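Local coordinates for probable dehydrogenase (Bordetella bronchiseptica, PDB 3MOI), which is probably an NAD(P)-dependent oxidoreductase of the GFO/IDH/MocA family, with a Rossmann-fold nucleotide-binding domain and a C-terminal mixed-sheet domain, at residues His25-Ile30 with Thr334-Phe339; His117-Thr122 with Asp346-Ala351; Thr122-Asp127 with Pro298-Met303. All coordinates share one frame; numbering follows the deposited sequence.

Contact 1 of 3, residues His25-Ile30 with Thr334-Phe339; sequences HPDAQI and TGRGPF
The guanidinium of Arg336 has Asp27 OD2 over one face and the ring of Pro26 at its edge, where Pro26 CG comes 3.4 Å from Arg336 NH1. The arginine chain is extended from CG to NE and passes Asp27 at about a right angle. Asp27 OD2 lies 3.0 Å from Arg336 NH1, well out of the guanidinium plane. The carboxylate and guanidinium planes are 48° apart. This is a salt bridge of charges alone, with no N-H directed at the oxygen. The second flat group is the His25 ring, which meets Gly337 obliquely, with His25 CD2 3.6 Å from Gly337 CA. At the ring edge, Asp27 N donates a nearly in-plane hydrogen bond of 2.9 Å to His25 ND1. This bond sits within the type I turn from His25 to Ala28, ahead of the Rossmann strand 28-34. His25 CG is anti to its backbone N (chi1 -161°), and the end of the side chain comes nearer to the loop 334-339. That loop leads into helix 340-352, and two residues of the helix add polar partners. Asp346 takes a hydrogen bond from His25 NE2, and Arg349 forms a second salt bridge with Asp27 OD2. Since ND1 accepts, the proton of a neutral His25 would be on NE2. Asp27 faces two arginines, which would be expected to favour its ionised form.

Contact 2 of 3, residues His117-Thr122 with Asp346-Ala351; sequences HLVVGT and DELRDA
Strand 118-120 is an outermost strand of the parallel Rossmann sheet, and Val119 on it and His117 just before it meet helix 340-352. The helix follows strand 326-331 of the mixed sheet in the chain but packs back on the nucleotide-binding domain. The side chains of Val119 and His117 set out toward the helix, and that of the intervening Leu118 sets out away from it. Val119 packs against Glu347 with both methyls. Its CG2 lies 3.9 Å from Glu347 CD, and its CG1 lies 3.8 Å from Glu347 OE2. Glu347 CG is anti to the backbone N (chi1 -169°), and the chain beyond it is extended. The glutamate side chain crosses the valine obliquely, and its carboxylate forms a salt bridge with Arg360. Next along the helix, Leu348 brings its CD2 branch to the strand. That methyl is 3.8 Å from His117 CB and 4.3 Å from Val119 CG2, so that this one methyl touches both side chains. Ile92 of the adjacent strand 90-93 also touches Leu348. His117 N is hydrogen-bonded to the side chain of His90, and the two imidazoles meet with their planes inclined. Over one face of the His117 ring sits the methyl of Ala351, a CH-pi contact in which Ala351 CB is 3.9 Å from the ring centroid and 22° off the normal.

Contact 3 of 3, residues Thr122-Asp127 with Pro298-Met303; sequences TSRSHD and PHFGVM
Arg124 meets Phe300 where the loop after Rossmann strand 118-120 faces the segment entering strand 302-307 of the mixed sheet. Arg124 CD is 3.7 Å from Phe300 CD1, approaching the ring obliquely. The two side chains cross at about a right angle, and their flat groups are 33° apart. Phe300 CG is anti to its backbone N (chi1 -164°), which puts it 4.1 Å from Arg124 CG. Arg124 CD also lies 3.9 Å from His299 O. The second pair is Asp127 and Pro298. Asp127 CG packs 3.9 Å from Pro298 CB, and the two side chains cross obliquely. Asp127 OD2 is 3.4 Å from His299 N, but the angle is too poor for a hydrogen bond.

Further out, Arg124 NE makes a weak bond to Asp127 OD2; its approach to OD1 is doubtful, because that atom is less surely placed. Arg124 NH2 forms a salt bridge with Glu247. The 3-10 segment 124-126 brings Arg124 and Asp127 to the same side, with Asp127 N bonded to Arg124 O. His181 of helix 179-190 meets the Phe300 ring edge-to-face. The side chain of His299 sets out away from the loop, and its ring stacks on His242. Its ND1 donates to Gly301 O at 2.8 Å, nearly in the ring plane.

Contacts 1 and 2 both tie the Rossmann sheet to the region around helix 340-352, contact 1 through the loop before the helix and contact 2 through the helix itself. They meet at Asp346, which probably bonds the backbone N of Arg336 as well as His25. Contact 1 is partly exposed and relies on charge. Contact 2 is buried and mainly apolar, with the Glu347 carboxylate paired to Arg360. Contact 3 is also buried and lies closest to the centre of the chain. It joins the Rossmann exit loop to the mixed sheet through arginine and aspartate side chains packed on Phe300 and Pro298. Contacts 2 and 3 share Thr122, and Phe339 packs on Pro298 between contacts 1 and 3.

Contact 1 of 3, residues His25-Ile30 with Thr334-Phe339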
loop_
_atom_site.group_PDB
_atom_site.type_symbol
_atom_site.label_atom_id
_atom_site.label_comp_id
_atom_site.label_asym_id
_atom_site.label_seq_id
_atom_site.Cartn_x
_atom_site.Cartn_y
_atom_site.Cartn_z
ATOM N N HIS A 25 10.888 -2.794 -34.185
ATOM C CA HIS A 25 12.104 -3.318 -33.579
ATOM C C HIS A 25 13.063 -3.783 -34.686
ATOM O O HIS A 25 12.661 -4.492 -35.689
ATOM C CB HIS A 25 11.807 -4.406 -32.563
ATOM C CG HIS A 25 12.921 -4.690 -31.592
ATOM N ND1 HIS A 25 14.142 -5.180 -31.977
ATOM C CD2 HIS A 25 12.946 -4.677 -30.237
ATOM C CE1 HIS A 25 14.893 -5.393 -30.911
ATOM N NE2 HIS A 25 14.187 -5.105 -29.839
ATOM N N PRO A 26 14.313 -3.326 -34.539
ATOM C CA PRO A 26 15.372 -3.516 -35.493
ATOM C C PRO A 26 15.958 -4.886 -35.463
ATOM O O PRO A 26 16.617 -5.282 -36.428
ATOM C CB PRO A 26 16.441 -2.471 -35.091
ATOM C CG PRO A 26 16.153 -2.143 -33.676
ATOM C CD PRO A 26 14.669 -2.311 -33.520
ATOM N N ASP A 27 15.762 -5.629 -34.400
ATOM C CA ASP A 27 16.280 -6.992 -34.422
ATOM C C ASP A 27 15.195 -8.020 -34.731
ATOM O O ASP A 27 15.405 -9.230 -34.517
ATOM C CB ASP A 27 17.015 -7.300 -33.119
ATOM C CG ASP A 27 18.126 -6.313 -32.850
ATOM O OD1 ASP A 27 18.764 -5.941 -33.859
ATOM O OD2 ASP A 27 18.319 -5.898 -31.663
ATOM N N ALA A 28 14.064 -7.538 -35.272
ATOM C CA ALA A 28 12.901 -8.371 -35.464
ATOM C C ALA A 28 12.122 -7.970 -36.698
ATOM O O ALA A 28 11.846 -6.762 -36.944
ATOM C CB ALA A 28 11.990 -8.294 -34.250
ATOM N N GLN A 29 11.716 -9.021 -37.408
ATOM C CA GLN A 29 10.939 -8.976 -38.618
ATOM C C GLN A 29 9.753 -9.929 -38.447
ATOM O O GLN A 29 9.949 -11.115 -38.178
ATOM C CB GLN A 29 11.826 -9.483 -39.774
ATOM C CG GLN A 29 11.255 -9.266 -41.189
ATOM C CD GLN A 29 10.668 -7.836 -41.436
ATOM O OE1 GLN A 29 9.563 -7.704 -42.007
ATOM N NE2 GLN A 29 11.412 -6.769 -41.024
ATOM N N ILE A 30 8.536 -9.421 -38.610
ATOM C CA ILE A 30 7.370 -10.261 -38.801
ATOM C C ILE A 30 7.408 -10.873 -40.219
ATOM O O ILE A 30 7.596 -10.188 -41.211
ATOM C CB ILE A 30 6.081 -9.502 -38.688
ATOM C CG1 ILE A 30 5.961 -8.864 -37.302
ATOM C CG2 ILE A 30 4.913 -10.441 -38.885
ATOM C CD1 ILE A 30 4.850 -7.817 -37.199
ATOM N N THR A 334 17.993 2.072 -21.293
ATOM C CA THR A 334 17.631 2.063 -22.694
ATOM C C THR A 334 17.448 0.613 -23.112
ATOM O O THR A 334 18.332 -0.210 -22.909
ATOM C CB THR A 334 18.767 2.660 -23.617
ATOM O OG1 THR A 334 18.251 2.886 -24.943
ATOM C CG2 THR A 334 19.997 1.659 -23.782
ATOM N N GLY A 335 16.301 0.290 -23.671
ATOM C CA GLY A 335 16.190 -0.964 -24.435
ATOM C C GLY A 335 16.432 -0.702 -25.918
ATOM O O GLY A 335 16.440 0.427 -26.392
ATOM N N ARG A 336 16.567 -1.753 -26.674
ATOM C CA ARG A 336 16.909 -1.580 -28.092
ATOM C C ARG A 336 15.723 -1.176 -28.999
ATOM O O ARG A 336 15.933 -0.667 -30.097
ATOM C CB ARG A 336 17.615 -2.840 -28.616
ATOM C CG ARG A 336 18.875 -2.473 -29.371
ATOM C CD ARG A 336 19.638 -3.699 -29.780
ATOM N NE ARG A 336 20.674 -3.545 -30.823
ATOM C CZ ARG A 336 20.470 -3.353 -32.132
ATOM N NH1 ARG A 336 19.263 -3.170 -32.644
ATOM N NH2 ARG A 336 21.511 -3.304 -32.945
ATOM N N GLY A 337 14.498 -1.392 -28.527
ATOM C CA GLY A 337 13.282 -1.164 -29.318
ATOM C C GLY A 337 12.231 -0.462 -28.481
ATOM O O GLY A 337 12.558 0.293 -27.572
ATOM N N PRO A 338 10.954 -0.676 -28.781
ATOM C CA PRO A 338 10.018 0.056 -27.928
ATOM C C PRO A 338 9.925 -0.480 -26.514
ATOM O O PRO A 338 10.475 -1.523 -26.202
ATOM C CB PRO A 338 8.692 -0.094 -28.638
ATOM C CG PRO A 338 9.071 -0.312 -30.054
ATOM C CD PRO A 338 10.345 -1.098 -30.038
ATOM N N PHE A 339 9.204 0.249 -25.680
ATOM C CA PHE A 339 9.319 0.108 -24.234
ATOM C C PHE A 339 9.010 -1.255 -23.646
ATOM O O PHE A 339 9.926 -1.901 -23.135
ATOM C CB PHE A 339 8.622 1.262 -23.490
ATOM C CG PHE A 339 9.367 2.620 -23.616
ATOM C CD1 PHE A 339 10.781 2.681 -23.670
ATOM C CD2 PHE A 339 8.663 3.819 -23.682
ATOM C CE1 PHE A 339 11.475 3.904 -23.772
ATOM C CE2 PHE A 339 9.349 5.075 -23.789
ATOM C CZ PHE A 339 10.752 5.111 -23.838
#

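Contact 2 of 3, residues His117-Thr122 with Asp346-Ala351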
loop_
_atom_site.group_PDB
_atom_site.type_symbol
_atom_site.label_atom_id
_atom_site.label_comp_id
_atom_site.label_asym_id
_atom_site.label_seq_id
_atom_site.Cartn_x
_atom_site.Cartn_y
_atom_site.Cartn_z
ATOM N N HIS A 117 14.681 -21.646 -26.649
ATOM C CA HIS A 117 14.482 -20.626 -25.648
ATOM C C HIS A 117 13.065 -20.143 -25.640
ATOM O O HIS A 117 12.491 -19.938 -26.712
ATOM C CB HIS A 117 15.380 -19.437 -25.886
ATOM C CG HIS A 117 16.825 -19.762 -25.719
ATOM N ND1 HIS A 117 17.681 -19.970 -26.792
ATOM C CD2 HIS A 117 17.556 -19.982 -24.608
ATOM C CE1 HIS A 117 18.885 -20.257 -26.338
ATOM N NE2 HIS A 117 18.838 -20.256 -25.018
ATOM N N LEU A 118 12.542 -19.913 -24.435
ATOM C CA LEU A 118 11.200 -19.429 -24.228
ATOM C C LEU A 118 11.214 -18.279 -23.306
ATOM O O LEU A 118 11.810 -18.364 -22.304
ATOM C CB LEU A 118 10.312 -20.501 -23.524
ATOM C CG LEU A 118 8.865 -19.986 -23.229
ATOM C CD1 LEU A 118 7.717 -21.075 -23.517
ATOM C CD2 LEU A 118 8.776 -19.477 -21.838
ATOM N N VAL A 119 10.472 -17.231 -23.595
ATOM C CA VAL A 119 10.236 -16.155 -22.663
ATOM C C VAL A 119 8.726 -15.949 -22.521
ATOM O O VAL A 119 8.011 -15.974 -23.524
ATOM C CB VAL A 119 10.804 -14.824 -23.246
ATOM C CG1 VAL A 119 10.129 -13.536 -22.578
ATOM C CG2 VAL A 119 12.306 -14.793 -23.184
ATOM N N VAL A 120 8.238 -15.605 -21.331
ATOM C CA VAL A 120 6.845 -15.136 -21.195
ATOM C C VAL A 120 6.751 -13.661 -20.813
ATOM O O VAL A 120 7.431 -13.311 -19.873
ATOM C CB VAL A 120 6.128 -16.088 -20.138
ATOM C CG1 VAL A 120 7.055 -17.093 -19.494
ATOM C CG2 VAL A 120 5.291 -15.366 -19.103
ATOM N N GLY A 121 5.951 -12.749 -21.387
ATOM C CA GLY A 121 5.170 -12.830 -22.638
ATOM C C GLY A 121 4.728 -11.412 -23.015
ATOM O O GLY A 121 3.858 -11.194 -23.810
ATOM N N THR A 122 5.470 -10.459 -22.490
ATOM C CA THR A 122 5.176 -9.024 -22.214
ATOM C C THR A 122 4.517 -8.842 -20.861
ATOM O O THR A 122 3.333 -8.533 -20.754
ATOM C CB THR A 122 4.579 -8.141 -23.282
ATOM O OG1 THR A 122 5.299 -8.232 -24.525
ATOM C CG2 THR A 122 4.785 -6.681 -22.792
ATOM N N ASP A 346 14.099 -8.254 -26.735
ATOM C CA ASP A 346 15.513 -8.259 -26.357
ATOM C C ASP A 346 15.858 -9.466 -25.473
ATOM O O ASP A 346 16.915 -10.093 -25.647
ATOM C CB ASP A 346 15.921 -6.974 -25.618
ATOM C CG ASP A 346 15.709 -5.698 -26.457
ATOM O OD1 ASP A 346 15.544 -5.776 -27.712
ATOM O OD2 ASP A 346 15.715 -4.597 -25.839
ATOM N N GLU A 347 14.969 -9.814 -24.540
ATOM C CA GLU A 347 15.276 -10.924 -23.670
ATOM C C GLU A 347 15.431 -12.197 -24.504
ATOM O O GLU A 347 16.378 -12.905 -24.328
ATOM C CB GLU A 347 14.232 -11.083 -22.602
ATOM C CG GLU A 347 14.662 -12.029 -21.592
ATOM C CD GLU A 347 13.638 -12.256 -20.501
ATOM O OE1 GLU A 347 13.916 -13.146 -19.636
ATOM O OE2 GLU A 347 12.583 -11.559 -20.490
ATOM N N LEU A 348 14.569 -12.441 -25.474
ATOM C CA LEU A 348 14.782 -13.627 -26.339
ATOM C C LEU A 348 16.060 -13.565 -27.186
ATOM O O LEU A 348 16.838 -14.548 -27.220
ATOM C CB LEU A 348 13.642 -13.805 -27.302
ATOM C CG LEU A 348 12.944 -15.117 -27.534
ATOM C CD1 LEU A 348 12.657 -15.199 -29.037
ATOM C CD2 LEU A 348 13.570 -16.319 -26.963
ATOM N N ARG A 349 16.271 -12.420 -27.855
ATOM C CA ARG A 349 17.459 -12.241 -28.722
ATOM C C ARG A 349 18.677 -12.589 -27.943
ATOM O O ARG A 349 19.504 -13.358 -28.390
ATOM C CB ARG A 349 17.596 -10.807 -29.253
ATOM C CG ARG A 349 18.877 -10.600 -30.185
ATOM C CD ARG A 349 19.813 -9.334 -29.742
ATOM N NE ARG A 349 18.938 -8.158 -29.615
ATOM C CZ ARG A 349 18.678 -7.458 -28.510
ATOM N NH1 ARG A 349 19.289 -7.671 -27.344
ATOM N NH2 ARG A 349 17.802 -6.484 -28.607
ATOM N N ASP A 350 18.768 -11.999 -26.771
ATOM C CA ASP A 350 19.864 -12.222 -25.881
ATOM C C ASP A 350 20.067 -13.678 -25.550
ATOM O O ASP A 350 21.203 -14.152 -25.488
ATOM C CB ASP A 350 19.667 -11.426 -24.582
ATOM C CG ASP A 350 20.137 -9.962 -24.695
ATOM O OD1 ASP A 350 20.717 -9.588 -25.723
ATOM O OD2 ASP A 350 19.922 -9.183 -23.739
ATOM N N ALA A 351 18.971 -14.400 -25.362
ATOM C CA ALA A 351 19.034 -15.807 -25.089
ATOM C C ALA A 351 19.521 -16.596 -26.290
ATOM O O ALA A 351 20.400 -17.451 -26.189
ATOM C CB ALA A 351 17.688 -16.256 -24.653
#

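Contact 3 of 3, residues Thr122-Asp127 with Pro298-Met303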
loop_
_atom_site.group_PDB
_atom_site.type_symbol
_atom_site.label_atom_id
_atom_site.label_comp_id
_atom_site.label_asym_id
_atom_site.label_seq_id
_atom_site.Cartn_x
_atom_site.Cartn_y
_atom_site.Cartn_z
ATOM N N THR A 122 5.470 -10.459 -22.490
ATOM C CA THR A 122 5.176 -9.024 -22.214
ATOM C C THR A 122 4.517 -8.842 -20.861
ATOM O O THR A 122 3.333 -8.533 -20.754
ATOM C CB THR A 122 4.579 -8.141 -23.282
ATOM O OG1 THR A 122 5.299 -8.232 -24.525
ATOM C CG2 THR A 122 4.785 -6.681 -22.792
ATOM N N SER A 123 5.295 -9.079 -19.809
ATOM C CA SER A 123 4.834 -8.630 -18.564
ATOM C C SER A 123 5.242 -7.172 -18.334
ATOM O O SER A 123 6.132 -6.593 -19.006
ATOM C CB SER A 123 5.263 -9.569 -17.421
ATOM O OG SER A 123 6.596 -9.396 -17.056
ATOM N N ARG A 124 4.591 -6.590 -17.346
ATOM C CA ARG A 124 4.961 -5.259 -16.917
ATOM C C ARG A 124 6.308 -5.371 -16.265
ATOM O O ARG A 124 6.938 -4.371 -16.056
ATOM C CB ARG A 124 3.918 -4.709 -15.978
ATOM C CG ARG A 124 2.558 -4.527 -16.670
ATOM C CD ARG A 124 2.368 -3.110 -17.139
ATOM N NE ARG A 124 2.953 -2.888 -18.470
ATOM C CZ ARG A 124 2.240 -2.727 -19.585
ATOM N NH1 ARG A 124 2.836 -2.518 -20.755
ATOM N NH2 ARG A 124 0.917 -2.768 -19.528
ATOM N N SER A 125 6.791 -6.582 -15.948
ATOM C CA SER A 125 8.186 -6.699 -15.491
ATOM C C SER A 125 9.227 -6.484 -16.593
ATOM O O SER A 125 10.413 -6.239 -16.323
ATOM C CB SER A 125 8.445 -7.992 -14.707
ATOM O OG SER A 125 8.487 -9.131 -15.532
ATOM N N HIS A 126 8.803 -6.542 -17.845
ATOM C CA HIS A 126 9.692 -6.069 -18.911
ATOM C C HIS A 126 9.762 -4.519 -18.985
ATOM O O HIS A 126 10.658 -3.994 -19.644
ATOM C CB HIS A 126 9.256 -6.613 -20.270
ATOM C CG HIS A 126 9.339 -8.078 -20.371
ATOM N ND1 HIS A 126 10.517 -8.743 -20.643
ATOM C CD2 HIS A 126 8.386 -9.027 -20.217
ATOM C CE1 HIS A 126 10.283 -10.043 -20.657
ATOM N NE2 HIS A 126 8.998 -10.242 -20.390
ATOM N N ASP A 127 8.813 -3.820 -18.354
ATOM C CA ASP A 127 8.862 -2.380 -18.282
ATOM C C ASP A 127 10.253 -1.964 -17.876
ATOM O O ASP A 127 10.771 -2.481 -16.902
ATOM C CB ASP A 127 7.910 -1.798 -17.258
ATOM C CG ASP A 127 6.461 -1.886 -17.680
ATOM O OD1 ASP A 127 6.227 -2.403 -18.792
ATOM O OD2 ASP A 127 5.556 -1.498 -16.853
ATOM N N PRO A 298 6.304 3.225 -19.238
ATOM C CA PRO A 298 5.163 2.455 -18.768
ATOM C C PRO A 298 5.361 2.022 -17.338
ATOM O O PRO A 298 6.495 2.030 -16.850
ATOM C CB PRO A 298 5.177 1.229 -19.687
ATOM C CG PRO A 298 5.913 1.682 -20.854
ATOM C CD PRO A 298 7.002 2.521 -20.307
ATOM N N HIS A 299 4.281 1.624 -16.684
ATOM C CA HIS A 299 4.310 1.365 -15.208
ATOM C C HIS A 299 3.093 0.523 -14.813
ATOM O O HIS A 299 2.153 0.410 -15.587
ATOM C CB HIS A 299 4.298 2.687 -14.425
ATOM C CG HIS A 299 2.942 3.312 -14.316
ATOM N ND1 HIS A 299 2.184 3.248 -13.165
ATOM C CD2 HIS A 299 2.207 4.022 -15.207
ATOM C CE1 HIS A 299 1.038 3.886 -13.359
ATOM N NE2 HIS A 299 1.032 4.379 -14.583
ATOM N N PHE A 300 3.080 -0.056 -13.633
ATOM C CA PHE A 300 1.865 -0.767 -13.214
ATOM C C PHE A 300 1.499 -0.388 -11.788
ATOM O O PHE A 300 2.048 -0.912 -10.809
ATOM C CB PHE A 300 2.073 -2.279 -13.346
ATOM C CG PHE A 300 0.809 -3.060 -13.308
ATOM C CD1 PHE A 300 -0.046 -3.035 -14.370
ATOM C CD2 PHE A 300 0.507 -3.863 -12.220
ATOM C CE1 PHE A 300 -1.220 -3.761 -14.377
ATOM C CE2 PHE A 300 -0.676 -4.590 -12.189
ATOM C CZ PHE A 300 -1.559 -4.532 -13.291
ATOM N N GLY A 301 0.579 0.540 -11.657
ATOM C CA GLY A 301 0.303 1.145 -10.345
ATOM C C GLY A 301 1.604 1.751 -9.855
ATOM O O GLY A 301 2.510 2.075 -10.659
ATOM N N VAL A 302 1.727 1.853 -8.544
ATOM C CA VAL A 302 2.943 2.326 -7.971
ATOM C C VAL A 302 3.664 1.246 -7.232
ATOM O O VAL A 302 3.076 0.321 -6.747
ATOM C CB VAL A 302 2.760 3.568 -7.063
ATOM C CG1 VAL A 302 1.422 4.345 -7.366
ATOM C CG2 VAL A 302 3.021 3.239 -5.649
ATOM N N MET A 303 4.974 1.377 -7.154
ATOM C CA MET A 303 5.815 0.351 -6.628
ATOM C C MET A 303 6.899 1.038 -5.822
ATOM O O MET A 303 7.760 1.676 -6.408
ATOM C CB MET A 303 6.392 -0.457 -7.799
ATOM C CG MET A 303 5.325 -1.394 -8.511
ATOM S SD MET A 303 5.913 -2.582 -9.795
ATOM C CE MET A 303 7.590 -2.487 -9.445
#